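Local structure of polyisoprenyl-teichoic acid--peptidoglycan teichoic acid transferase TagV (Bacillus subtilis, 6UF3) at residues K4-L9 with V31-K36; I88-T93 with E196-I201. The protein belongs to the LytR-CpsA-Psr family of bacterial cell-envelope proteins and is built around a mixed beta sheet flanked by helices. One frame throughout, in Å; residues are numbered along the deposited sequence.

Interaction 1. Residues K4-L9 with V31-K36; sequences KPFSIL and VTLDPK
The carbonyl oxygen of V31 takes a hydrogen bond from the amide of I8, with N of I8 2.8 Å from O of V31, and a CA-H...O contact from S7, whose CA is 3.3 Å from that same oxygen. The partner bond from V31 N to I8 O closes the ring of this hydrogen-bonded pair. Two residues along each strand, F6 and L33 form a second such pair, and L33 O is likewise shared, by F6 N and by CA of P5. P5 needs no amide hydrogen here, since it meets L33 O through its CA. These four bonds belong to the beta hairpin of strands 6-13 and 25-34, antiparallel neighbours inside the mixed sheet. On the face carrying F6, I8, V31 and L33 the contact is apolar. F6 CG sits between its backbone N and carbonyl carbon (chi1 73°), and the ring is thereby carried over toward L33. There CD1 of L33 lies over one ring face, toward the rim, 4.2 Å from the centroid in a CH-pi contact, while P35 CG meets the ring edge at CE1. Leucine suits this post: its CD1 serves both the ring and CD1 of I8, at 3.8 Å, while the other branch, CD2, comes near F6 CZ. L207 of helix 201-210 packs on both F6 and L33. The other face holds the small S7 and T32 as a non-hydrogen-bonded pair, S7 CB 4.0 Å from T32 CG2; their hydroxyls are hydrogen-bonded elsewhere, S7 OG to P87 O and T32 OG1 to H256 ND1.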
ATOM      1  N   LYS A   4      -6.317  -9.473 -18.278  1.00 39.48           N
ATOM      2  CA  LYS A   4      -6.845 -10.311 -17.212  1.00 35.80           C
ATOM      3  C   LYS A   4      -6.822  -9.545 -15.886  1.00 32.56           C
ATOM      4  O   LYS A   4      -5.901  -8.762 -15.641  1.00 29.74           O
ATOM      5  CB  LYS A   4      -6.013 -11.592 -17.123  1.00 44.83           C
ATOM      6  CG  LYS A   4      -6.458 -12.621 -16.104  1.00 53.21           C
ATOM      7  CD  LYS A   4      -5.596 -13.869 -16.210  1.00 61.66           C
ATOM      8  CE  LYS A   4      -5.582 -14.650 -14.907  1.00 63.93           C
ATOM      9  NZ  LYS A   4      -4.291 -14.485 -14.177  1.00 64.65           N
ATOM     10  N   PRO A   5      -7.828  -9.722 -15.026  1.00 22.53           N
ATOM     11  CA  PRO A   5      -7.772  -9.092 -13.699  1.00 20.21           C
ATOM     12  C   PRO A   5      -6.533  -9.529 -12.933  1.00 20.77           C
ATOM     13  O   PRO A   5      -6.089 -10.675 -13.039  1.00 22.43           O
ATOM     14  CB  PRO A   5      -9.045  -9.592 -13.009  1.00 23.17           C
ATOM     15  CG  PRO A   5      -9.950 -10.000 -14.129  1.00 24.97           C
ATOM     16  CD  PRO A   5      -9.064 -10.494 -15.226  1.00 29.06           C
ATOM     17  N   PHE A   6      -5.985  -8.610 -12.146  1.00 19.76           N
ATOM     18  CA  PHE A   6      -4.779  -8.936 -11.388  1.00 20.81           C
ATOM     19  C   PHE A   6      -4.671  -8.031 -10.165  1.00 18.21           C
ATOM     20  O   PHE A   6      -5.343  -7.012 -10.057  1.00 18.72           O
ATOM     21  CB  PHE A   6      -3.532  -8.824 -12.275  1.00 18.14           C
ATOM     22  CG  PHE A   6      -3.142  -7.417 -12.598  1.00 20.53           C
ATOM     23  CD1 PHE A   6      -3.795  -6.716 -13.605  1.00 23.10           C
ATOM     24  CD2 PHE A   6      -2.111  -6.793 -11.918  1.00 20.66           C
ATOM     25  CE1 PHE A   6      -3.425  -5.417 -13.915  1.00 26.56           C
ATOM     26  CE2 PHE A   6      -1.746  -5.495 -12.218  1.00 22.76           C
ATOM     27  CZ  PHE A   6      -2.402  -4.806 -13.215  1.00 24.72           C
ATOM     28  N   SER A   7      -3.798  -8.409  -9.236  1.00 17.34           N
ATOM     29  CA  SER A   7      -3.637  -7.663  -7.998  1.00 17.94           C
ATOM     30  C   SER A   7      -2.206  -7.142  -7.846  1.00 17.06           C
ATOM     31  O   SER A   7      -1.266  -7.691  -8.418  1.00 17.45           O
ATOM     32  CB  SER A   7      -3.980  -8.545  -6.791  1.00 19.44           C
ATOM     33  OG  SER A   7      -3.129  -9.690  -6.818  1.00 21.31           O
ATOM     34  N   ILE A   8      -2.066  -6.067  -7.070  1.00 19.14           N
ATOM     35  CA  ILE A   8      -0.779  -5.475  -6.708  1.00 18.91           C
ATOM     36  C   ILE A   8      -0.736  -5.326  -5.193  1.00 18.96           C
ATOM     37  O   ILE A   8      -1.688  -4.825  -4.588  1.00 17.49           O
ATOM     38  CB  ILE A   8      -0.557  -4.097  -7.357  1.00 17.01           C
ATOM     39  CG1 ILE A   8      -0.847  -4.121  -8.856  1.00 17.43           C
ATOM     40  CG2 ILE A   8       0.884  -3.618  -7.086  1.00 18.18           C
ATOM     41  CD1 ILE A   8      -0.818  -2.732  -9.483  1.00 19.23           C
ATOM     42  N   LEU A   9       0.365  -5.760  -4.578  1.00 16.47           N
ATOM     43  CA  LEU A   9       0.638  -5.444  -3.180  1.00 15.86           C
ATOM     44  C   LEU A   9       1.694  -4.347  -3.126  1.00 16.64           C
ATOM     45  O   LEU A   9       2.797  -4.509  -3.667  1.00 17.70           O
ATOM     46  CB  LEU A   9       1.123  -6.675  -2.403  1.00 16.92           C
ATOM     47  CG  LEU A   9       1.634  -6.388  -0.973  1.00 18.06           C
ATOM     48  CD1 LEU A   9       0.534  -5.828  -0.059  1.00 17.02           C
ATOM     49  CD2 LEU A   9       2.257  -7.659  -0.330  1.00 18.52           C
ATOM     50  N   VAL A  31      -4.258  -3.549  -4.114  1.00 16.77           N
ATOM     51  CA  VAL A  31      -5.170  -3.034  -5.136  1.00 14.38           C
ATOM     52  C   VAL A  31      -5.494  -4.184  -6.076  1.00 19.39           C
ATOM     53  O   VAL A  31      -4.588  -4.901  -6.514  1.00 20.52           O
ATOM     54  CB  VAL A  31      -4.549  -1.852  -5.906  1.00 16.82           C
ATOM     55  CG1 VAL A  31      -5.459  -1.418  -7.068  1.00 20.35           C
ATOM     56  CG2 VAL A  31      -4.281  -0.688  -4.968  1.00 18.62           C
ATOM     57  N   THR A  32      -6.778  -4.383  -6.373  1.00 17.60           N
ATOM     58  CA  THR A  32      -7.178  -5.341  -7.394  1.00 16.72           C
ATOM     59  C   THR A  32      -7.718  -4.573  -8.599  1.00 17.61           C
ATOM     60  O   THR A  32      -8.344  -3.524  -8.444  1.00 20.25           O
ATOM     61  CB  THR A  32      -8.207  -6.361  -6.873  1.00 20.08           C
ATOM     62  OG1 THR A  32      -9.341  -5.685  -6.320  1.00 20.44           O
ATOM     63  CG2 THR A  32      -7.592  -7.226  -5.766  1.00 16.63           C
ATOM     64  N   LEU A  33      -7.433  -5.075  -9.790  1.00 16.39           N
ATOM     65  CA  LEU A  33      -7.748  -4.369 -11.029  1.00 16.38           C
ATOM     66  C   LEU A  33      -8.471  -5.309 -11.979  1.00 20.76           C
ATOM     67  O   LEU A  33      -8.087  -6.474 -12.145  1.00 21.04           O
ATOM     68  CB  LEU A  33      -6.468  -3.818 -11.692  1.00 19.01           C
ATOM     69  CG  LEU A  33      -5.619  -2.802 -10.915  1.00 21.36           C
ATOM     70  CD1 LEU A  33      -4.536  -3.504 -10.075  1.00 21.66           C
ATOM     71  CD2 LEU A  33      -4.969  -1.809 -11.854  1.00 24.10           C
ATOM     72  N   ASP A  34      -9.541  -4.796 -12.599  1.00 19.67           N
ATOM     73  CA  ASP A  34     -10.249  -5.502 -13.660  1.00 22.33           C
ATOM     74  C   ASP A  34     -10.132  -4.601 -14.883  1.00 25.09           C
ATOM     75  O   ASP A  34     -10.972  -3.700 -15.090  1.00 26.44           O
ATOM     76  CB  ASP A  34     -11.700  -5.777 -13.272  1.00 23.92           C
ATOM     77  CG  ASP A  34     -12.440  -6.603 -14.305  1.00 26.23           C
ATOM     78  OD1 ASP A  34     -11.842  -6.960 -15.343  1.00 32.03           O
ATOM     79  OD2 ASP A  34     -13.636  -6.883 -14.082  1.00 30.14           O
ATOM     80  N   PRO A  35      -9.065  -4.763 -15.681  1.00 23.94           N
ATOM     81  CA  PRO A  35      -8.828  -3.819 -16.786  1.00 27.11           C
ATOM     82  C   PRO A  35      -9.865  -3.886 -17.884  1.00 29.88           C
ATOM     83  O   PRO A  35     -10.142  -2.858 -18.523  1.00 27.46           O
ATOM     84  CB  PRO A  35      -7.439  -4.223 -17.307  1.00 25.74           C
ATOM     85  CG  PRO A  35      -6.768  -4.875 -16.142  1.00 24.57           C
ATOM     86  CD  PRO A  35      -7.885  -5.612 -15.418  1.00 21.18           C
ATOM     87  N   LYS A  36     -10.440  -5.062 -18.142  1.00 27.13           N
ATOM     88  CA  LYS A  36     -11.473  -5.150 -19.169  1.00 34.64           C
ATOM     89  C   LYS A  36     -12.646  -4.231 -18.858  1.00 33.51           C
ATOM     90  O   LYS A  36     -13.295  -3.728 -19.778  1.00 32.83           O
ATOM     91  CB  LYS A  36     -11.951  -6.596 -19.314  1.00 46.77           C
ATOM     92  CG  LYS A  36     -11.160  -7.398 -20.339  1.00 61.36           C
ATOM     93  CD  LYS A  36     -11.222  -8.891 -20.049  1.00 67.39           C
ATOM     94  CE  LYS A  36     -10.218  -9.666 -20.890  1.00 71.38           C
ATOM     95  NZ  LYS A  36      -9.741 -10.894 -20.185  1.00 74.29           N
TER

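Interaction 2. Residues I88-T93 with E196-I201; sequences IDKYVT and ETNIRI
A short edge strand, 196-197, pairs antiparallel with strand 90-94 and then breaks away through an ST turn, in which T197 OG1 accepts a hydrogen bond from the amide of I199. The same hydroxyl donates to Y91 O, with OG1 of T197 2.7 Å from that oxygen, so a threonine side chain both shapes the turn and ties it to the neighbouring strand. Regular pairing is confined to T93 and E196, joined by two backbone bonds, and to V92 beside T197. Beyond them the side-chain amide of N198 stands in for a strand backbone. Its OD1 accepts from Y91 N at 2.9 Å, and its ND2 donates to D89 O at 3.2 Å, in the amide plane and on a lone pair of that carbonyl. An asparagine suits the place because one flat group offers acceptor and donor together. The two bonds fix the amide's rotation and lay it against the Y91 ring, the planes 14° apart, with CG of N198 3.5 Å from CE2 of Y91. Bent at chi2 (-65°), the K90 chain passes the amide with its CD and brings NZ to 2.9 Å from O of N198; NZ also makes a salt bridge with E203. I199 lays CG1 against K90 CB and CD1 against V92 CG2, 3.8 Å away. Strand 196-197 is the outermost of the sheet on this side, and strand 6-13 lies beyond strand 90-94, with M11 touching Y91 and T93. K73 of helix 72-84 forms a salt bridge with E196, and R200 is the N-cap of helix 201-210.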
ATOM      1  N   ILE A  88      -1.459 -12.720  -5.350  1.00 21.21           N
ATOM      2  CA  ILE A  88      -0.845 -11.400  -5.453  1.00 20.10           C
ATOM      3  C   ILE A  88       0.060 -11.458  -6.681  1.00 20.92           C
ATOM      4  O   ILE A  88       1.147 -12.044  -6.652  1.00 19.95           O
ATOM      5  CB  ILE A  88      -0.057 -11.010  -4.190  1.00 18.75           C
ATOM      6  CG1 ILE A  88      -0.987 -10.739  -2.999  1.00 22.52           C
ATOM      7  CG2 ILE A  88       0.860  -9.797  -4.468  1.00 25.75           C
ATOM      8  CD1 ILE A  88      -2.021  -9.627  -3.233  1.00 23.75           C
ATOM      9  N   ASP A  89      -0.388 -10.865  -7.783  1.00 20.66           N
ATOM     10  CA  ASP A  89       0.344 -11.025  -9.033  1.00 20.63           C
ATOM     11  C   ASP A  89       1.567 -10.118  -9.106  1.00 19.91           C
ATOM     12  O   ASP A  89       2.625 -10.536  -9.595  1.00 21.09           O
ATOM     13  CB  ASP A  89      -0.606 -10.755 -10.208  1.00 23.01           C
ATOM     14  CG  ASP A  89      -1.831 -11.653 -10.163  1.00 31.47           C
ATOM     15  OD1 ASP A  89      -1.687 -12.877 -10.394  1.00 35.88           O
ATOM     16  OD2 ASP A  89      -2.926 -11.152  -9.850  1.00 25.97           O
ATOM     17  N   LYS A  90       1.437  -8.875  -8.649  1.00 20.08           N
ATOM     18  CA  LYS A  90       2.488  -7.873  -8.761  1.00 18.30           C
ATOM     19  C   LYS A  90       2.788  -7.302  -7.388  1.00 17.87           C
ATOM     20  O   LYS A  90       1.921  -7.260  -6.512  1.00 17.50           O
ATOM     21  CB  LYS A  90       2.083  -6.713  -9.712  1.00 18.37           C
ATOM     22  CG  LYS A  90       1.820  -7.154 -11.131  1.00 19.95           C
ATOM     23  CD  LYS A  90       3.112  -7.683 -11.778  1.00 20.83           C
ATOM     24  CE  LYS A  90       2.932  -7.869 -13.275  1.00 22.62           C
ATOM     25  NZ  LYS A  90       4.163  -8.320 -13.991  1.00 26.03           N
ATOM     26  N   TYR A  91       4.022  -6.843  -7.208  1.00 20.40           N
ATOM     27  CA  TYR A  91       4.421  -6.203  -5.966  1.00 20.74           C
ATOM     28  C   TYR A  91       5.207  -4.940  -6.282  1.00 19.76           C
ATOM     29  O   TYR A  91       5.871  -4.832  -7.318  1.00 21.05           O
ATOM     30  CB  TYR A  91       5.263  -7.141  -5.057  1.00 21.97           C
ATOM     31  CG  TYR A  91       6.532  -7.631  -5.707  1.00 24.64           C
ATOM     32  CD1 TYR A  91       7.708  -6.896  -5.632  1.00 25.64           C
ATOM     33  CD2 TYR A  91       6.547  -8.822  -6.415  1.00 24.13           C
ATOM     34  CE1 TYR A  91       8.865  -7.339  -6.245  1.00 26.54           C
ATOM     35  CE2 TYR A  91       7.699  -9.274  -7.023  1.00 25.25           C
ATOM     36  CZ  TYR A  91       8.844  -8.527  -6.941  1.00 30.66           C
ATOM     37  OH  TYR A  91       9.978  -8.987  -7.558  1.00 38.03           O
ATOM     38  N   VAL A  92       5.098  -3.982  -5.370  1.00 19.91           N
ATOM     39  CA  VAL A  92       5.873  -2.748  -5.388  1.00 23.18           C
ATOM     40  C   VAL A  92       6.365  -2.531  -3.966  1.00 25.97           C
ATOM     41  O   VAL A  92       5.550  -2.452  -3.044  1.00 25.64           O
ATOM     42  CB  VAL A  92       5.032  -1.542  -5.840  1.00 26.68           C
ATOM     43  CG1 VAL A  92       5.841  -0.252  -5.702  1.00 31.32           C
ATOM     44  CG2 VAL A  92       4.541  -1.735  -7.267  1.00 22.97           C
ATOM     45  N   THR A  93       7.677  -2.447  -3.774  1.00 23.56           N
ATOM     46  CA  THR A  93       8.244  -2.145  -2.465  1.00 26.42           C
ATOM     47  C   THR A  93       8.951  -0.801  -2.542  1.00 30.37           C
ATOM     48  O   THR A  93       9.656  -0.522  -3.518  1.00 25.57           O
ATOM     49  CB  THR A  93       9.244  -3.216  -1.999  1.00 32.97           C
ATOM     50  OG1 THR A  93       8.660  -4.518  -2.100  1.00 37.73           O
ATOM     51  CG2 THR A  93       9.651  -2.975  -0.545  1.00 32.72           C
ATOM     52  N   GLU A 196      11.426  -1.445  -5.765  1.00 27.16           N
ATOM     53  CA  GLU A 196      11.554  -2.861  -6.071  1.00 25.87           C
ATOM     54  C   GLU A 196      10.210  -3.347  -6.605  1.00 23.20           C
ATOM     55  O   GLU A 196       9.185  -3.182  -5.935  1.00 23.43           O
ATOM     56  CB  GLU A 196      11.967  -3.638  -4.824  1.00 34.94           C
ATOM     57  CG  GLU A 196      12.478  -5.027  -5.097  1.00 45.13           C
ATOM     58  CD  GLU A 196      12.808  -5.767  -3.820  1.00 55.51           C
ATOM     59  OE1 GLU A 196      12.291  -5.374  -2.753  1.00 58.75           O
ATOM     60  OE2 GLU A 196      13.584  -6.739  -3.886  1.00 58.67           O
ATOM     61  N   THR A 197      10.205  -3.929  -7.804  1.00 24.15           N
ATOM     62  CA  THR A 197       8.925  -4.290  -8.412  1.00 19.45           C
ATOM     63  C   THR A 197       9.125  -5.287  -9.545  1.00 23.34           C
ATOM     64  O   THR A 197      10.187  -5.335 -10.174  1.00 24.68           O
ATOM     65  CB  THR A 197       8.199  -3.053  -8.946  1.00 22.95           C
ATOM     66  OG1 THR A 197       6.885  -3.414  -9.406  1.00 20.68           O
ATOM     67  CG2 THR A 197       8.986  -2.427 -10.106  1.00 22.63           C
ATOM     68  N   ASN A 198       8.078  -6.077  -9.800  1.00 21.11           N
ATOM     69  CA  ASN A 198       8.008  -6.924 -10.982  1.00 19.85           C
ATOM     70  C   ASN A 198       7.022  -6.388 -12.014  1.00 20.48           C
ATOM     71  O   ASN A 198       6.634  -7.122 -12.927  1.00 20.62           O
ATOM     72  CB  ASN A 198       7.653  -8.367 -10.608  1.00 23.03           C
ATOM     73  CG  ASN A 198       6.234  -8.516 -10.096  1.00 20.49           C
ATOM     74  OD1 ASN A 198       5.646  -7.580  -9.554  1.00 18.74           O
ATOM     75  ND2 ASN A 198       5.683  -9.718 -10.239  1.00 21.34           N
ATOM     76  N   ILE A 199       6.617  -5.127 -11.886  1.00 20.31           N
ATOM     77  CA  ILE A 199       5.856  -4.437 -12.920  1.00 21.02           C
ATOM     78  C   ILE A 199       6.855  -3.842 -13.896  1.00 22.93           C
ATOM     79  O   ILE A 199       7.760  -3.111 -13.487  1.00 28.03           O
ATOM     80  CB  ILE A 199       4.963  -3.340 -12.325  1.00 17.20           C
ATOM     81  CG1 ILE A 199       4.005  -3.940 -11.294  1.00 21.49           C
ATOM     82  CG2 ILE A 199       4.198  -2.608 -13.446  1.00 20.46           C
ATOM     83  CD1 ILE A 199       3.123  -2.875 -10.630  1.00 19.75           C
ATOM     84  N   ARG A 200       6.698  -4.156 -15.176  1.00 22.66           N
ATOM     85  CA  ARG A 200       7.585  -3.640 -16.203  1.00 26.86           C
ATOM     86  C   ARG A 200       7.089  -2.288 -16.685  1.00 24.27           C
ATOM     87  O   ARG A 200       5.931  -1.920 -16.485  1.00 27.07           O
ATOM     88  CB  ARG A 200       7.685  -4.613 -17.375  1.00 35.40           C
ATOM     89  CG  ARG A 200       8.745  -5.674 -17.182  1.00 47.16           C
ATOM     90  CD  ARG A 200       8.206  -7.055 -17.477  1.00 59.11           C
ATOM     91  NE  ARG A 200       9.220  -8.084 -17.258  1.00 65.11           N
ATOM     92  CZ  ARG A 200       9.275  -9.236 -17.918  1.00 71.15           C
ATOM     93  NH1 ARG A 200      10.237 -10.112 -17.651  1.00 69.66           N
ATOM     94  NH2 ARG A 200       8.367  -9.512 -18.845  1.00 72.57           N
ATOM     95  N   ILE A 201       7.997  -1.531 -17.295  1.00 27.67           N
ATOM     96  CA  ILE A 201       7.632  -0.211 -17.802  1.00 28.01           C
ATOM     97  C   ILE A 201       6.482  -0.320 -18.796  1.00 27.06           C
ATOM     98  O   ILE A 201       5.510   0.443 -18.727  1.00 29.43           O
ATOM     99  CB  ILE A 201       8.862   0.474 -18.419  1.00 33.56           C
ATOM    100  CG1 ILE A 201       9.811   0.943 -17.314  1.00 37.36           C
ATOM    101  CG2 ILE A 201       8.436   1.626 -19.320  1.00 35.82           C
ATOM    102  CD1 ILE A 201       9.197   1.943 -16.352  1.00 39.42           C
TER

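How the interactions relate
From the N terminus, strand 6-13 leads out and strand 25-34 returns beside it, so interaction 1 closes a hairpin with 21 residues between its segments. Interaction 2 opens only after that loop is complete: the chain lays strand 90-94 along the flank of strand 6-13 away from strand 25-34, then travels 102 residues, much of them helical, before 196-201 adds one of the two outermost strands. The two loops therefore follow in series, neither nesting nor crossing. They meet in the sheet at strand 6-13, where probable hydrogen bonds run from L9 N to K90 O and from V92 N to L9 O, so that, with the two contacts, four successive strands from 196-197 to 25-34 are tied together.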